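Local coordinates for Old Yellow Enzyme (Pichia, PDB 6AGZ), which probably catalyses the asymmetric reduction of enone carbon-carbon double bonds, using a bound flavin mononucleotide in a TIM-barrel fold, at residues S343-F346 and T347-D351. Numbering follows the deposited sequence.
Sequences SRYF and TSNPD. With FMN (flavin mononucleotide), chain C.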
loop_
_atom_site.group_PDB
_atom_site.type_symbol
_atom_site.label_atom_id
_atom_site.label_comp_id
_atom_site.label_asym_id
_atom_site.label_seq_id
_atom_site.Cartn_x
_atom_site.Cartn_y
_atom_site.Cartn_z
ATOM N N SER A 343 17.669 2.339 -19.382
ATOM C CA SER A 343 17.759 3.642 -20.035
ATOM C C SER A 343 19.200 4.089 -20.261
ATOM O O SER A 343 19.605 4.332 -21.402
ATOM C CB SER A 343 17.010 4.695 -19.206
ATOM O OG SER A 343 17.333 6.008 -19.633
ATOM N N ARG A 344 19.985 4.198 -19.185
ATOM C CA ARG A 344 21.302 4.819 -19.288
ATOM C C ARG A 344 22.238 4.015 -20.183
ATOM O O ARG A 344 22.993 4.589 -20.976
ATOM C CB ARG A 344 21.901 5.008 -17.894
ATOM C CG ARG A 344 21.301 6.189 -17.141
ATOM C CD ARG A 344 21.802 6.284 -15.709
ATOM N NE ARG A 344 21.152 5.316 -14.829
ATOM C CZ ARG A 344 21.273 5.315 -13.505
ATOM N NH1 ARG A 344 22.017 6.234 -12.905
ATOM N NH2 ARG A 344 20.646 4.397 -12.780
ATOM N N TYR A 345 22.198 2.686 -20.083
ATOM C CA TYR A 345 23.032 1.868 -20.953
ATOM C C TYR A 345 22.495 1.787 -22.375
ATOM O O TYR A 345 23.265 1.496 -23.296
ATOM C CB TYR A 345 23.193 0.463 -20.372
ATOM C CG TYR A 345 24.253 0.394 -19.299
ATOM C CD1 TYR A 345 25.600 0.444 -19.628
ATOM C CD2 TYR A 345 23.908 0.288 -17.959
ATOM C CE1 TYR A 345 26.576 0.388 -18.655
ATOM C CE2 TYR A 345 24.878 0.230 -16.977
ATOM C CZ TYR A 345 26.209 0.280 -17.330
ATOM O OH TYR A 345 27.177 0.222 -16.354
ATOM N N PHE A 346 21.202 2.042 -22.579
ATOM C CA PHE A 346 20.675 2.079 -23.938
ATOM C C PHE A 346 21.170 3.307 -24.690
ATOM O O PHE A 346 21.256 3.286 -25.924
ATOM C CB PHE A 346 19.149 2.044 -23.913
ATOM C CG PHE A 346 18.546 1.097 -24.913
ATOM C CD1 PHE A 346 19.059 0.999 -26.196
ATOM C CD2 PHE A 346 17.470 0.296 -24.565
ATOM C CE1 PHE A 346 18.506 0.123 -27.113
ATOM C CE2 PHE A 346 16.911 -0.579 -25.478
ATOM C CZ PHE A 346 17.430 -0.665 -26.755
ATOM N N THR A 347 21.507 4.380 -23.968
ATOM C CA THR A 347 22.023 5.580 -24.620
ATOM C C THR A 347 23.391 5.327 -25.243
ATOM O O THR A 347 23.689 5.840 -26.329
ATOM C CB THR A 347 22.103 6.733 -23.619
ATOM O OG1 THR A 347 23.066 6.424 -22.602
ATOM C CG2 THR A 347 20.745 6.973 -22.971
ATOM N N SER A 348 24.237 4.546 -24.574
ATOM C CA SER A 348 25.596 4.292 -25.033
ATOM C C SER A 348 25.738 2.959 -25.755
ATOM O O SER A 348 26.832 2.641 -26.235
ATOM C CB SER A 348 26.567 4.343 -23.851
ATOM O OG SER A 348 26.246 3.363 -22.878
ATOM N N ASN A 349 24.666 2.174 -25.843
ATOM C CA ASN A 349 24.678 0.878 -26.516
ATOM C C ASN A 349 23.486 0.814 -27.458
ATOM O O ASN A 349 22.398 0.365 -27.068
ATOM C CB ASN A 349 24.645 -0.272 -25.510
ATOM C CG ASN A 349 25.845 -0.271 -24.583
ATOM O OD1 ASN A 349 25.870 0.431 -23.570
ATOM N ND2 ASN A 349 26.848 -1.066 -24.929
ATOM N N PRO A 350 23.647 1.263 -28.707
ATOM C CA PRO A 350 22.534 1.174 -29.663
ATOM C C PRO A 350 22.127 -0.253 -29.977
ATOM O O PRO A 350 20.971 -0.485 -30.352
ATOM C CB PRO A 350 23.074 1.896 -30.906
ATOM C CG PRO A 350 24.554 1.795 -30.791
ATOM C CD PRO A 350 24.848 1.862 -29.313
ATOM N N ASP A 351 23.038 -1.217 -29.836
ATOM C CA ASP A 351 22.735 -2.629 -30.028
ATOM C C ASP A 351 22.604 -3.374 -28.703
ATOM O O ASP A 351 22.977 -4.548 -28.609
ATOM C CB ASP A 351 23.803 -3.278 -30.910
ATOM C CG ASP A 351 25.200 -3.113 -30.348
ATOM O OD1 ASP A 351 25.387 -2.243 -29.471
ATOM O OD2 ASP A 351 26.111 -3.850 -30.782
HETATM N N1 FMN C . 12.103 9.109 -17.271
HETATM C C2 FMN C . 10.884 9.559 -17.743
HETATM O O2 FMN C . 9.840 9.067 -17.317
HETATM N N3 FMN C . 10.832 10.561 -18.689
HETATM C C4 FMN C . 12.000 11.115 -19.168
HETATM O O4 FMN C . 11.963 12.009 -20.012
HETATM C C4A FMN C . 13.225 10.664 -18.695
HETATM N N5 FMN C . 14.389 11.220 -19.174
HETATM C C5A FMN C . 15.608 10.775 -18.712
HETATM C C6 FMN C . 16.778 11.341 -19.202
HETATM C C7 FMN C . 18.012 10.901 -18.741
HETATM C C7M FMN C . 19.273 11.511 -19.272
HETATM C C8 FMN C . 18.077 9.892 -17.789
HETATM C C8M FMN C . 19.408 9.415 -17.290
HETATM C C9 FMN C . 16.907 9.328 -17.298
HETATM C C9A FMN C . 15.668 9.765 -17.759
HETATM N N10 FMN C . 14.499 9.207 -17.273
HETATM C C10 FMN C . 13.278 9.657 -17.741
HETATM C "C1'" FMN C . 14.556 8.108 -16.251
HETATM C "C2'" FMN C . 14.741 6.786 -17.002
HETATM O "O2'" FMN C . 13.627 6.568 -17.839
HETATM C "C3'" FMN C . 14.940 5.587 -16.078
HETATM O "O3'" FMN C . 13.786 5.382 -15.296
HETATM C "C4'" FMN C . 16.156 5.783 -15.177
HETATM O "O4'" FMN C . 17.250 6.226 -15.948
HETATM C "C5'" FMN C . 16.551 4.494 -14.469
HETATM O "O5'" FMN C . 16.756 3.475 -15.423
HETATM P P FMN C . 18.243 2.940 -15.726
HETATM O O1P FMN C . 18.902 2.551 -14.424
HETATM O O2P FMN C . 18.179 1.736 -16.635
HETATM O O3P FMN C . 19.034 4.036 -16.398
#
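Thr347 folds back over the first turn of the short helix 344-348, its backbone N bonded to Ser343 O at 3.2 Å. With OG1 tucked between its own backbone N and carbonyl carbon, the hydroxyl donates to Arg344 O at a very short, doubtful 2.5 Å, and CG2 rests against Ser343 O. At the end of the turn, Tyr345 and, just past the helix, Asn349 run side by side, ring and amide planes 46° apart, while the Tyr345 ring meets Tyr365 edge-to-face. The Phe346 ring lies on a different side of the turn, meeting Phe31, with CD1 3.5 Å from Asn349 O.

The N-terminal end of this turn, just after the last barrel strand 338-341, grips the FMN phosphate. Ser343 N bonds O2P at 2.9 Å and Arg344 N reaches O3P at the same length. The Arg344 chain, bent at chi3 (-77°), brings the guanidinium edge-on to the phosphate: NE also donates to O3P, and NH2 meets O1P at 3.0 Å, nearly straight at 169°. A leucine in its place would probably leave O1P and O3P without their guanidinium partners and the phosphate charge less well balanced. Two backbone N-H groups at a helix start and a bidentate guanidinium form part of the phosphate site at the C-terminal ends of the last two barrel strands, familiar from flavin-binding TIM barrels, where the helix dipole is likely to add to the attraction.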